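Local atomic coordinates of aminopeptidase N (Francisella tularensis subsp. tularensis, PDB entry 5DLL), a protein that probably removes N-terminal amino acids from intracellular peptides as a zinc-dependent aminopeptidase of the M1 family. Residues A672-K675 / L676-V679; A653-Q656 / Q657-N661. All coordinates share one frame; numbering follows the deposited sequence.

Interaction 1: A672-K675 / L676-V679; sequences AKRK and LKGV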
loop_
_atom_site.group_PDB
_atom_site.type_symbol
_atom_site.label_atom_id
_atom_site.label_comp_id
_atom_site.label_asym_id
_atom_site.label_seq_id
_atom_site.Cartn_x
_atom_site.Cartn_y
_atom_site.Cartn_z
ATOM N N ALA A 672 -9.230 1.734 19.836
ATOM C CA ALA A 672 -8.590 3.004 20.211
ATOM C C ALA A 672 -8.185 3.038 21.682
ATOM O O ALA A 672 -7.173 3.646 22.040
ATOM C CB ALA A 672 -9.518 4.170 19.904
ATOM N N LYS A 673 -8.998 2.393 22.518
ATOM C CA LYS A 673 -8.735 2.253 23.957
ATOM C C LYS A 673 -7.420 1.499 24.156
ATOM O O LYS A 673 -6.541 1.951 24.895
ATOM C CB LYS A 673 -9.891 1.490 24.634
ATOM C CG LYS A 673 -10.404 2.058 25.953
ATOM C CD LYS A 673 -11.864 1.651 26.170
ATOM C CE LYS A 673 -12.290 1.630 27.637
ATOM N NZ LYS A 673 -12.637 2.961 28.213
ATOM N N ARG A 674 -7.293 0.367 23.460
ATOM C CA ARG A 674 -6.139 -0.530 23.587
ATOM C C ARG A 674 -4.803 0.089 23.195
ATOM O O ARG A 674 -3.758 -0.313 23.711
ATOM C CB ARG A 674 -6.346 -1.802 22.755
ATOM C CG ARG A 674 -7.084 -2.916 23.478
ATOM C CD ARG A 674 -7.047 -4.207 22.676
ATOM N NE ARG A 674 -7.861 -4.112 21.465
ATOM C CZ ARG A 674 -9.173 -4.346 21.402
ATOM N NH1 ARG A 674 -9.857 -4.700 22.484
ATOM N NH2 ARG A 674 -9.809 -4.228 20.240
ATOM N N LYS A 675 -4.816 1.043 22.274
ATOM C CA LYS A 675 -3.558 1.653 21.856
ATOM C C LYS A 675 -3.169 2.846 22.721
ATOM O O LYS A 675 -1.986 3.027 23.004
ATOM C CB LYS A 675 -3.535 1.987 20.362
ATOM C CG LYS A 675 -4.627 2.904 19.850
ATOM C CD LYS A 675 -4.481 3.104 18.347
ATOM C CE LYS A 675 -4.732 1.819 17.564
ATOM N NZ LYS A 675 -4.745 2.041 16.094
ATOM N N LEU A 676 -4.142 3.639 23.166
ATOM C CA LEU A 676 -3.852 4.673 24.165
ATOM C C LEU A 676 -3.371 4.016 25.456
ATOM O O LEU A 676 -2.450 4.514 26.109
ATOM C CB LEU A 676 -5.071 5.550 24.459
ATOM C CG LEU A 676 -4.788 6.690 25.451
ATOM C CD1 LEU A 676 -3.766 7.657 24.873
ATOM C CD2 LEU A 676 -6.050 7.437 25.850
ATOM N N LYS A 677 -4.007 2.903 25.819
ATOM C CA LYS A 677 -3.547 2.078 26.933
ATOM C C LYS A 677 -2.071 1.704 26.767
ATOM O O LYS A 677 -1.298 1.781 27.721
ATOM C CB LYS A 677 -4.405 0.815 27.047
ATOM C CG LYS A 677 -3.866 -0.201 28.041
ATOM C CD LYS A 677 -4.864 -1.300 28.355
ATOM C CE LYS A 677 -5.217 -2.113 27.124
ATOM N NZ LYS A 677 -5.795 -3.429 27.510
ATOM N N GLY A 678 -1.694 1.296 25.555
ATOM C CA GLY A 678 -0.313 0.936 25.240
ATOM C C GLY A 678 0.653 2.106 25.298
ATOM O O GLY A 678 1.775 1.963 25.795
ATOM N N VAL A 679 0.230 3.260 24.784
ATOM C CA VAL A 679 1.046 4.478 24.850
ATOM C C VAL A 679 1.318 4.851 26.302
ATOM O O VAL A 679 2.449 5.178 26.663
ATOM C CB VAL A 679 0.374 5.669 24.136
ATOM C CG1 VAL A 679 1.130 6.971 24.407
ATOM C CG2 VAL A 679 0.290 5.404 22.641
#
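Arg674 and Lys677 pack obliquely across one turn of helix 668-685, a local helical contact in the C-terminal helical region of the enzyme. Their touch is aliphatic: Arg674 CG lies 4.2 Å from Lys677 CE. Lys677 runs its CG anti to the backbone N (chi1 171°) and then bends at chi3, which brings Lys677 CE back over Arg674 CA, 4.0 Å away. The two charged ends diverge, with Arg674 NE 6.4 Å from Lys677 NZ, and each has its own acid: Arg674 NE forms a salt bridge with Asp297, and Lys677 NZ one with Asp709. Mutual repulsion is therefore probably muted. Main-chain i to i+4 bonds run through the same turn. Lys677 N reaches Lys673 O at 2.9 Å, and Val679 N meets Lys675 O at the same length of 2.9 Å. The bond from Gly678 N to Arg674 O is longer, 3.2 Å. Leu676 turns its branched end away from this turn, against Ile608 of helix 605-612 and against helix 648-658. This is an ordinary alpha-helical turn, packed by its side chains among neighbouring helices of the C-terminal, ARM-like region.

Interaction 2: A653-Q656 / Q657-N661; sequences AVYQ and QCNDN
Backbone bonding joins Ala653-Gln656 to the residues that end helix 648-658. Gln657 N donates to Ala653 O at 2.9 Å and Cys658 N to Val654 O, both in the i to i+4 pattern. The last of this series is the bond from Asn659 N to Tyr655 O, 2.7 Å long, and the same carbonyl oxygen accepts a second, weak bond from Cys658 N. Apolar packing spans the same turn: Val654 CG1 lies 3.8 Å from Cys658 SG. Side-chain contacts gather round Asn659. Its CG stands anti to the backbone N (chi1 -176°), which sets the amide alongside the Tyr655 side chain, ring and amide planes 28° apart, and Tyr655 CE2 comes to 4.0 Å from Asn659 CB. The bend of Gln656 at chi2 brings its amide beside that of Asn659, the two planes almost perpendicular, with Gln656 NE2 3.3 Å from Asn659 OD1. The Tyr655 side chain also touches Leu696 and Leu700 of helix 691-703. Asn659 is the first residue to leave helical torsions and the centre of an inverse gamma turn, closed by a weak bond from Asp660 N to Cys658 O: a helix C terminus passing into a loop.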
loop_
_atom_site.group_PDB
_atom_site.type_symbol
_atom_site.label_atom_id
_atom_site.label_comp_id
_atom_site.label_asym_id
_atom_site.label_seq_id
_atom_site.Cartn_x
_atom_site.Cartn_y
_atom_site.Cartn_z
ATOM N N ALA A 653 -3.377 6.848 35.545
ATOM C CA ALA A 653 -4.828 7.052 35.613
ATOM C C ALA A 653 -5.510 6.655 34.306
ATOM O O ALA A 653 -6.449 5.849 34.294
ATOM C CB ALA A 653 -5.140 8.506 35.947
ATOM N N VAL A 654 -5.015 7.216 33.208
ATOM C CA VAL A 654 -5.563 6.934 31.887
ATOM C C VAL A 654 -5.339 5.471 31.491
ATOM O O VAL A 654 -6.166 4.889 30.795
ATOM C CB VAL A 654 -4.985 7.880 30.814
ATOM C CG1 VAL A 654 -5.518 7.521 29.434
ATOM C CG2 VAL A 654 -5.332 9.329 31.137
ATOM N N TYR A 655 -4.242 4.866 31.939
ATOM C CA TYR A 655 -4.033 3.441 31.692
ATOM C C TYR A 655 -5.189 2.661 32.293
ATOM O O TYR A 655 -5.871 1.924 31.589
ATOM C CB TYR A 655 -2.704 2.937 32.277
ATOM C CG TYR A 655 -2.513 1.435 32.126
ATOM C CD1 TYR A 655 -1.969 0.894 30.963
ATOM C CD2 TYR A 655 -2.894 0.553 33.139
ATOM C CE1 TYR A 655 -1.803 -0.478 30.815
ATOM C CE2 TYR A 655 -2.733 -0.820 33.002
ATOM C CZ TYR A 655 -2.187 -1.331 31.837
ATOM O OH TYR A 655 -2.021 -2.691 31.694
ATOM N N GLN A 656 -5.418 2.843 33.592
ATOM C CA GLN A 656 -6.427 2.050 34.298
ATOM C C GLN A 656 -7.859 2.426 33.900
ATOM O O GLN A 656 -8.781 1.641 34.124
ATOM C CB GLN A 656 -6.227 2.093 35.830
ATOM C CG GLN A 656 -5.277 1.013 36.375
ATOM C CD GLN A 656 -5.784 -0.421 36.180
ATOM O OE1 GLN A 656 -6.981 -0.685 36.232
ATOM N NE2 GLN A 656 -4.869 -1.352 35.966
ATOM N N GLN A 657 -8.046 3.595 33.289
ATOM C CA GLN A 657 -9.355 3.949 32.728
ATOM C C GLN A 657 -9.546 3.398 31.303
ATOM O O GLN A 657 -10.677 3.282 30.827
ATOM C CB GLN A 657 -9.602 5.463 32.809
ATOM C CG GLN A 657 -9.327 6.270 31.552
ATOM C CD GLN A 657 -9.455 7.769 31.784
ATOM O OE1 GLN A 657 -9.426 8.247 32.924
ATOM N NE2 GLN A 657 -9.597 8.520 30.696
ATOM N N CYS A 658 -8.444 3.068 30.629
ATOM C CA CYS A 658 -8.491 2.344 29.352
ATOM C C CYS A 658 -8.450 0.826 29.547
ATOM O O CYS A 658 -8.901 0.080 28.680
ATOM C CB CYS A 658 -7.326 2.765 28.457
ATOM S SG CYS A 658 -7.345 4.503 27.953
ATOM N N ASN A 659 -7.906 0.381 30.680
ATOM C CA ASN A 659 -7.768 -1.042 30.998
ATOM C C ASN A 659 -9.073 -1.607 31.547
ATOM O O ASN A 659 -9.171 -1.955 32.727
ATOM C CB ASN A 659 -6.629 -1.236 32.012
ATOM C CG ASN A 659 -6.345 -2.698 32.318
ATOM O OD1 ASN A 659 -6.188 -3.073 33.478
ATOM N ND2 ASN A 659 -6.269 -3.527 31.283
ATOM N N ASP A 660 -10.077 -1.693 30.679
ATOM C CA ASP A 660 -11.412 -2.125 31.090
ATOM C C ASP A 660 -11.522 -3.651 31.026
ATOM O O ASP A 660 -10.567 -4.335 30.649
ATOM C CB ASP A 660 -12.493 -1.416 30.255
ATOM C CG ASP A 660 -12.643 -1.991 28.861
ATOM O OD1 ASP A 660 -13.302 -3.035 28.724
ATOM O OD2 ASP A 660 -12.129 -1.392 27.896
ATOM N N ASN A 661 -12.685 -4.170 31.401
ATOM C CA ASN A 661 -12.879 -5.602 31.595
ATOM C C ASN A 661 -13.889 -6.211 30.602
ATOM O O ASN A 661 -14.528 -7.225 30.890
ATOM C CB ASN A 661 -13.334 -5.827 33.044
ATOM C CG ASN A 661 -12.986 -7.206 33.571
ATOM O OD1 ASN A 661 -12.378 -8.022 32.881
ATOM N ND2 ASN A 661 -13.380 -7.471 34.808
#

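How the interactions relate
Followed from the N terminus, interaction 2 comes first, at the end of helix 648-658, and interaction 1 follows in helix 668-685, the next helix in the chain. Each is local and closes no long loop, so the two lie in series, neither nested nor crossed, with centres about 9 Å apart. The chain between them folds back and lays one helix against the other. Leu676 CD2 packs on Val654 CG1 at 3.6 Å, while the Tyr655 ring approaches the Lys677 backbone. Lys673 NZ probably bonds to Gln657 O, joining the later helix to the last turn of the earlier one within the C-terminal helical domain.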